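Local coordinates for secreted protein (Streptomyces lividans TK24, PDB 5LXZ) that probably acts as a secreted copper-radical oxidase related to galactose oxidase (family AA5), at residues P510-G515 and Y584-T589; G525-R530 and E599-P604; K536-I541 and L568-P573. The protein carries 1 engineered substitution. All coordinates share one frame; numbering follows the deposited sequence.

Contact 1: residues P510-G515 and Y584-T589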
# COMPACT_ATOMS: atom_id res chain seq x y z
N PRO A 510 -2.17 -10.87 30.86
CA PRO A 510 -3.47 -10.54 31.42
C PRO A 510 -4.59 -11.23 30.67
O PRO A 510 -4.56 -11.35 29.44
CB PRO A 510 -3.57 -9.02 31.27
CG PRO A 510 -2.45 -8.58 30.45
CD PRO A 510 -1.46 -9.69 30.35
N ASP A 511 -5.57 -11.71 31.43
CA ASP A 511 -6.77 -12.29 30.86
C ASP A 511 -7.74 -11.16 30.48
O ASP A 511 -7.71 -10.07 31.06
CB ASP A 511 -7.42 -13.24 31.87
CG ASP A 511 -7.86 -12.52 33.14
OD1 ASP A 511 -6.99 -11.94 33.85
OD2 ASP A 511 -9.09 -12.50 33.42
N LEU A 512 -8.62 -11.43 29.53
CA LEU A 512 -9.60 -10.46 29.11
C LEU A 512 -10.78 -11.17 28.47
O LEU A 512 -10.61 -11.96 27.54
CB LEU A 512 -8.96 -9.47 28.10
CG LEU A 512 -9.84 -8.32 27.64
CD1 LEU A 512 -10.20 -7.37 28.77
CD2 LEU A 512 -9.10 -7.59 26.53
N SER A 513 -11.98 -10.91 28.99
CA SER A 513 -13.19 -11.45 28.39
C SER A 513 -14.28 -10.42 28.44
O SER A 513 -14.15 -9.40 29.13
CB SER A 513 -13.60 -12.74 29.12
OG SER A 513 -13.74 -12.51 30.49
N GLY A 514 -15.35 -10.68 27.70
CA GLY A 514 -16.47 -9.73 27.60
C GLY A 514 -16.77 -9.23 26.20
O GLY A 514 -17.80 -8.58 26.01
N GLY A 515 -15.90 -9.51 25.22
CA GLY A 515 -16.19 -9.22 23.80
C GLY A 515 -16.91 -10.37 23.08
O GLY A 515 -16.96 -11.49 23.61
N TYR A 584 -12.48 -3.01 15.80
CA TYR A 584 -11.19 -2.86 16.38
C TYR A 584 -10.86 -4.03 17.27
O TYR A 584 -11.75 -4.61 17.91
CB TYR A 584 -11.14 -1.63 17.26
CG TYR A 584 -11.22 -0.30 16.55
CD1 TYR A 584 -12.45 0.21 16.15
CD2 TYR A 584 -10.08 0.44 16.28
CE1 TYR A 584 -12.53 1.41 15.48
CE2 TYR A 584 -10.15 1.65 15.63
CZ TYR A 584 -11.36 2.13 15.21
OH TYR A 584 -11.43 3.36 14.57
N MET A 585 -9.57 -4.35 17.35
CA MET A 585 -9.03 -5.18 18.42
C MET A 585 -8.79 -4.37 19.66
O MET A 585 -8.12 -3.34 19.60
CB MET A 585 -7.72 -5.79 18.00
CG MET A 585 -7.84 -6.88 16.95
SD MET A 585 -6.25 -7.52 16.41
CE MET A 585 -5.59 -6.17 15.43
N MET A 586 -9.31 -4.80 20.82
CA MET A 586 -8.97 -4.15 22.06
C MET A 586 -8.00 -5.02 22.83
O MET A 586 -8.32 -6.16 23.19
CB MET A 586 -10.19 -3.84 22.91
CG MET A 586 -9.83 -2.85 24.03
SD MET A 586 -11.19 -2.62 25.18
CE MET A 586 -11.10 -4.11 26.16
N PHE A 587 -6.84 -4.45 23.11
CA PHE A 587 -5.79 -5.11 23.89
C PHE A 587 -5.61 -4.36 25.20
O PHE A 587 -5.62 -3.12 25.25
CB PHE A 587 -4.44 -5.05 23.17
CG PHE A 587 -4.32 -5.91 21.96
CD1 PHE A 587 -3.86 -7.22 22.04
CD2 PHE A 587 -4.59 -5.38 20.68
CE1 PHE A 587 -3.69 -7.99 20.88
CE2 PHE A 587 -4.42 -6.16 19.55
CZ PHE A 587 -3.94 -7.42 19.63
N VAL A 588 -5.37 -5.11 26.28
CA VAL A 588 -4.95 -4.49 27.53
C VAL A 588 -3.54 -4.95 27.82
O VAL A 588 -3.23 -6.14 27.60
CB VAL A 588 -5.93 -4.77 28.69
CG1 VAL A 588 -7.34 -4.38 28.24
CG2 VAL A 588 -5.90 -6.22 29.18
N THR A 589 -2.70 -4.07 28.32
CA THR A 589 -1.33 -4.42 28.56
C THR A 589 -1.00 -4.08 30.01
O THR A 589 -1.39 -3.02 30.51
CB THR A 589 -0.44 -3.66 27.57
OG1 THR A 589 -0.78 -4.11 26.24
CG2 THR A 589 0.99 -3.93 27.79

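Contact 2: residues G525-R530 and E599-P604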
# COMPACT_ATOMS: atom_id res chain seq x y z
N GLY A 525 -17.58 0.66 28.06
CA GLY A 525 -17.93 -0.76 28.15
C GLY A 525 -17.08 -1.42 29.21
O GLY A 525 -16.00 -0.93 29.55
N THR A 526 -17.64 -2.47 29.82
CA THR A 526 -17.00 -3.15 30.93
C THR A 526 -16.68 -4.58 30.49
O THR A 526 -17.47 -5.26 29.85
CB THR A 526 -17.91 -3.11 32.18
OG1 THR A 526 -18.11 -1.74 32.55
CG2 THR A 526 -17.27 -3.81 33.37
N PHE A 527 -15.47 -4.99 30.84
CA PHE A 527 -14.90 -6.27 30.51
C PHE A 527 -14.47 -6.94 31.82
O PHE A 527 -14.33 -6.28 32.84
CB PHE A 527 -13.67 -6.06 29.62
CG PHE A 527 -14.00 -5.51 28.27
CD1 PHE A 527 -14.25 -4.15 28.11
CD2 PHE A 527 -14.11 -6.36 27.17
CE1 PHE A 527 -14.56 -3.63 26.86
CE2 PHE A 527 -14.44 -5.85 25.91
CZ PHE A 527 -14.66 -4.48 25.78
N THR A 528 -14.26 -8.24 31.75
CA THR A 528 -13.72 -8.98 32.88
C THR A 528 -12.25 -9.26 32.68
O THR A 528 -11.83 -9.81 31.65
CB THR A 528 -14.48 -10.29 33.06
OG1 THR A 528 -15.86 -9.98 33.28
CG2 THR A 528 -13.96 -11.12 34.25
N SER A 529 -11.46 -8.92 33.69
CA SER A 529 -10.08 -9.35 33.74
C SER A 529 -9.73 -9.62 35.20
O SER A 529 -9.77 -8.70 36.00
CB SER A 529 -9.14 -8.28 33.22
OG SER A 529 -7.80 -8.71 33.35
N ARG A 530 -9.40 -10.86 35.51
CA ARG A 530 -8.84 -11.17 36.85
C ARG A 530 -7.58 -10.32 37.13
O ARG A 530 -7.33 -9.92 38.27
CB ARG A 530 -8.54 -12.66 36.96
CG ARG A 530 -9.81 -13.50 36.99
CD ARG A 530 -9.48 -14.99 37.10
NE ARG A 530 -8.77 -15.49 35.91
CZ ARG A 530 -9.35 -15.89 34.78
NH1 ARG A 530 -10.67 -15.87 34.61
NH2 ARG A 530 -8.58 -16.32 33.78
N GLU A 599 -9.92 -8.57 22.44
CA GLU A 599 -11.35 -8.70 22.26
C GLU A 599 -11.76 -7.76 21.17
O GLU A 599 -11.24 -6.65 21.08
CB GLU A 599 -12.09 -8.31 23.55
CG GLU A 599 -11.78 -9.21 24.72
CD GLU A 599 -12.31 -10.61 24.50
OE1 GLU A 599 -13.54 -10.76 24.54
OE2 GLU A 599 -11.52 -11.54 24.24
N TRP A 600 -12.74 -8.17 20.38
CA TRP A 600 -13.28 -7.32 19.31
C TRP A 600 -14.30 -6.31 19.79
O TRP A 600 -15.24 -6.65 20.55
CB TRP A 600 -13.83 -8.16 18.18
CG TRP A 600 -12.77 -8.82 17.35
CD1 TRP A 600 -12.25 -10.07 17.53
CD2 TRP A 600 -12.01 -8.23 16.32
NE1 TRP A 600 -11.28 -10.32 16.63
CE2 TRP A 600 -11.08 -9.19 15.88
CE3 TRP A 600 -12.04 -6.99 15.68
CZ2 TRP A 600 -10.23 -8.98 14.82
CZ3 TRP A 600 -11.16 -6.76 14.63
CH2 TRP A 600 -10.25 -7.74 14.23
N VAL A 601 -14.18 -5.07 19.33
CA VAL A 601 -15.05 -3.97 19.70
C VAL A 601 -15.51 -3.29 18.42
O VAL A 601 -14.67 -2.94 17.55
CB VAL A 601 -14.35 -2.96 20.60
CG1 VAL A 601 -15.19 -1.70 20.83
CG2 VAL A 601 -14.05 -3.63 21.91
N ARG A 602 -16.81 -3.14 18.26
CA ARG A 602 -17.36 -2.38 17.16
C ARG A 602 -17.68 -0.99 17.62
O ARG A 602 -18.40 -0.79 18.59
CB ARG A 602 -18.62 -3.04 16.61
CG ARG A 602 -19.12 -2.37 15.34
CD ARG A 602 -20.36 -3.01 14.80
NE ARG A 602 -21.55 -2.77 15.58
CZ ARG A 602 -22.38 -1.72 15.43
NH1 ARG A 602 -22.11 -0.76 14.57
NH2 ARG A 602 -23.47 -1.64 16.18
N VAL A 603 -17.20 -0.01 16.89
CA VAL A 603 -17.54 1.40 17.11
C VAL A 603 -18.50 1.82 16.01
O VAL A 603 -18.16 1.82 14.83
CB VAL A 603 -16.27 2.26 17.11
CG1 VAL A 603 -16.61 3.72 17.26
CG2 VAL A 603 -15.29 1.81 18.17
N PRO A 604 -19.71 2.22 16.37
CA PRO A 604 -20.68 2.66 15.34
C PRO A 604 -20.28 3.89 14.57
O PRO A 604 -19.43 4.66 15.03
CB PRO A 604 -21.93 3.00 16.16
CG PRO A 604 -21.79 2.27 17.41
CD PRO A 604 -20.32 2.14 17.71
OXT PRO A 604 -20.77 4.12 13.43

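Contact 3: residues K536-I541 and L568-P573. With EDO (1,2-ethanediol), chain K.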
# COMPACT_ATOMS: atom_id res chain seq x y z
N LYS A 536 -2.07 -1.29 32.64
CA LYS A 536 -1.55 0.06 32.50
C LYS A 536 -1.98 0.77 31.24
O LYS A 536 -1.99 2.00 31.21
CB LYS A 536 -0.02 0.07 32.54
CG LYS A 536 0.56 -0.37 33.88
CD LYS A 536 0.17 0.53 35.06
CE LYS A 536 0.73 1.93 34.95
NZ LYS A 536 0.72 2.56 36.31
N LYS A 537 -2.30 0.00 30.20
CA LYS A 537 -2.64 0.57 28.89
C LYS A 537 -3.78 -0.21 28.30
O LYS A 537 -3.80 -1.42 28.39
CB LYS A 537 -1.48 0.45 27.92
CG LYS A 537 -0.31 1.36 28.17
CD LYS A 537 0.74 1.11 27.12
CE LYS A 537 1.97 1.90 27.41
NZ LYS A 537 2.99 1.51 26.42
N VAL A 538 -4.70 0.51 27.67
CA VAL A 538 -5.73 -0.12 26.88
C VAL A 538 -5.62 0.52 25.49
O VAL A 538 -5.58 1.76 25.37
CB VAL A 538 -7.13 0.11 27.48
CG1 VAL A 538 -8.24 -0.50 26.63
CG2 VAL A 538 -7.18 -0.49 28.89
N ARG A 539 -5.61 -0.30 24.46
CA ARG A 539 -5.47 0.16 23.09
C ARG A 539 -6.55 -0.45 22.21
O ARG A 539 -6.79 -1.67 22.26
CB ARG A 539 -4.08 -0.22 22.56
CG ARG A 539 -2.91 0.42 23.25
CD ARG A 539 -2.90 1.91 23.00
NE ARG A 539 -1.80 2.61 23.68
CZ ARG A 539 -1.91 3.22 24.86
NH1 ARG A 539 -3.02 3.21 25.56
NH2 ARG A 539 -0.84 3.83 25.37
N LEU A 540 -7.16 0.40 21.40
CA LEU A 540 -8.08 -0.01 20.38
C LEU A 540 -7.34 0.06 19.05
O LEU A 540 -6.91 1.14 18.66
CB LEU A 540 -9.24 0.94 20.41
CG LEU A 540 -10.58 0.50 20.08
CD1 LEU A 540 -11.06 -0.73 20.86
CD2 LEU A 540 -11.57 1.67 20.20
N ILE A 541 -7.08 -1.08 18.44
CA ILE A 541 -6.22 -1.14 17.25
C ILE A 541 -7.04 -1.58 16.06
O ILE A 541 -7.65 -2.66 16.06
CB ILE A 541 -5.03 -2.08 17.47
CG1 ILE A 541 -4.33 -1.70 18.77
CG2 ILE A 541 -4.13 -2.01 16.25
CD1 ILE A 541 -3.02 -2.38 19.01
N LEU A 568 -12.96 -4.22 34.31
CA LEU A 568 -12.23 -3.18 33.64
C LEU A 568 -13.22 -2.40 32.79
O LEU A 568 -13.82 -2.97 31.88
CB LEU A 568 -11.17 -3.82 32.76
CG LEU A 568 -10.24 -2.79 32.15
CD1 LEU A 568 -9.23 -2.26 33.16
CD2 LEU A 568 -9.50 -3.40 30.98
N THR A 569 -13.40 -1.12 33.09
CA THR A 569 -14.30 -0.25 32.32
C THR A 569 -13.44 0.63 31.44
O THR A 569 -12.57 1.31 31.93
CB THR A 569 -15.17 0.59 33.23
OG1 THR A 569 -15.97 -0.34 33.96
CG2 THR A 569 -16.07 1.52 32.45
N VAL A 570 -13.72 0.64 30.16
CA VAL A 570 -12.94 1.44 29.20
C VAL A 570 -13.85 2.46 28.57
O VAL A 570 -15.05 2.23 28.44
CB VAL A 570 -12.30 0.55 28.12
CG1 VAL A 570 -11.49 -0.56 28.75
CG2 VAL A 570 -13.33 -0.07 27.19
N THR A 571 -13.28 3.58 28.13
CA THR A 571 -14.06 4.63 27.48
C THR A 571 -13.40 4.95 26.14
O THR A 571 -12.23 5.20 26.08
CB THR A 571 -14.16 5.89 28.37
OG1 THR A 571 -14.74 5.51 29.64
CG2 THR A 571 -15.03 6.96 27.76
N VAL A 572 -14.21 4.92 25.09
CA VAL A 572 -13.73 5.20 23.75
C VAL A 572 -13.64 6.71 23.59
O VAL A 572 -14.59 7.43 23.89
CB VAL A 572 -14.68 4.58 22.71
CG1 VAL A 572 -14.22 4.91 21.29
CG2 VAL A 572 -14.72 3.06 22.86
N PRO A 573 -12.54 7.21 23.02
CA PRO A 573 -12.42 8.63 22.80
C PRO A 573 -13.49 9.18 21.84
O PRO A 573 -14.03 8.45 21.02
CB PRO A 573 -11.07 8.77 22.10
CG PRO A 573 -10.30 7.65 22.57
CD PRO A 573 -11.25 6.53 22.83
C1 EDO K . -3.55 5.65 28.15
O1 EDO K . -2.29 5.17 27.67
C2 EDO K . -4.37 4.59 28.89
O2 EDO K . -4.76 3.45 28.07

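Contact 1: residues P510-G515 and Y584-T589
Leu512 reaches from the loop 510-515 onto the strand 584-589 and meets it at two inward-facing residues, Met586 and Val588, with the outward-facing Phe587 between them. The apolar contacts come from its branched end. CD2 lies 4.0 Å from the terminal methyl CE of Met586, the two side chains crossing at about a right angle. The same CD2 is also 4.0 Å from CG1 of Val588, while CD1 of Leu512 meets that valine methyl at 4.2 Å, so both branches of the leucine rest against a single methyl. With CG anti to the backbone N (chi1 -176°), the isobutyl group extends across to the strand. Met586 bends at its last torsion (chi3 77°), which turns its methyl back to meet the leucine. Two residues earlier, Pro510 adds a looser apolar touch, its CB 4.2 Å from CG2 of Val588; the valine thus gives one methyl to the leucine and the other to the proline.

A second kind of contact sets carbon against backbone oxygen. CD2 of Leu512 sits 3.7 Å from Met586 O, and CG of Pro510 is 3.8 Å from Val588 O. No hydrogen bond joins the two segments.

Polar fastening of the loop comes from other partners. Ser529 and Arg530 bond to Asp511, and Thr528 pairs with Ser513 through the backbone, while on the strand side Met586 pairs with Glu599. The hydrophobic side of Leu512 is continued by Phe527, which touches both it and Met586.

The loop 510-515 of the galactose oxidase-like early-set domain is therefore laid over the inward side of strand 582-590. Fit between aliphatic groups holds this interface, whereas the loop's hydrogen bonds go largely to residues 528-531, with Gly515 bonded to Glu599.

Contact 2: residues G525-R530 and E599-P604
The ring of Phe527 meets Val601 and Glu599, two residues of the strand 599-603 that point to the same side. Its CZ lies 4.0 Å from CG2 of Val601, and CE2 is 4.1 Å from CB of Glu599. Both carbons come to the ring obliquely. Contact is thus limited to the far end of the aromatic group, which spans the distance between backbones whose nearest CA atoms, those of Phe527 and Glu599, are 9.3 Å apart.

The glutamate takes part through its aliphatic base and not through its charge. The two side chains run antiparallel alongside each other, ring and carboxylate planes 81° apart. A bend in the acid's chain (chi2 -67°) accompanies this path, and OE1 accepts a hydrogen bond from the backbone N of Gly515. Val601, by contrast, presents only a methyl.

Further out, backbone pairing places both partners: Phe527 is bonded to Leu568 of the adjoining strand, and Glu599 to Met586. Leu512, Met586 and Val570 also touch the phenylalanine, adding apolar contacts from two further strands and a loop.

Strands 524-528 and 599-603 lie far apart in the order of the sheet, yet here they face each other, as expected of the immunoglobulin-like beta sandwich of an early-set domain. Phe527 packs across the interior of that sandwich. No hydrogen bond passes between the segments, so the link is dispersive, and Glu599 beside it has its carboxylate bonded to a backbone amide while its CB adds to the apolar lining.

Contact 3: residues K536-I541 and L568-P573
Val538 and Leu540 face Leu568, Val570 and Val572 across the interior of the domain. Just before them, Lys536 and Lys537 both stand opposite Thr589 in a classic beta bulge.

The two methyls of Val538 are shared between two partners. CG1 lies 3.9 Å from CG1 of Val570, the side chains crossing at about a right angle, while CG2 is 4.3 Å from CD2 of Leu568. The backbone N of Val538 faces a bound 1,2-ethanediol, probably from the crystallisation liquor, and donates to its O2 at 3.0 Å in a nearly straight bond (174°).

Arg539 folds back over its own strand, bent at chi2 (-67°). NH1 donates to Val538 O at 2.9 Å, approaching from above the carbonyl plane, though the oxygen lies close to the guanidinium plane. NH1 and NH2 both donate to O1 of the diol, each at 3.0 Å, with O1 at the guanidinium edge. One face is covered near its rim by CB of Lys537, and NE forms a salt bridge with Asp416, which also pairs with Lys537. A leucine in place of Arg539 would probably leave Asp416 without one of its two cationic mates and Val538 O without its side-chain donor.

Leu540 continues the apolar row, its CD2 4.3 Å from CG1 of Val572.

Strand 556-564 separates these two strands in the sheet, whose curl lets their side chains meet. The chemistry is divided by face: branched aliphatic groups fill the interior, while Lys537 and Arg539, on the other face, carry the charges that pair with Asp416.

All three contacts belong to one beta sandwich, their centres 6 to 9 Å apart, and none is a surface contact. Contact 3 is the most thoroughly buried, every touching residue being enclosed, whereas contacts 1 and 2 each include one partly exposed residue. Contact 1 lays a loop on strand 582-590; contacts 2 and 3 join strands that are not neighbours in the sheet. Shared elements tie them together: strand 582-590 pairs with 599-603 of contact 2 and 535-541 of contact 3, while 524-528 pairs with 567-571. All are apolar at the centre, but a carboxylate borders contact 2 and a guanidinium lies on the outer face beside contact 3.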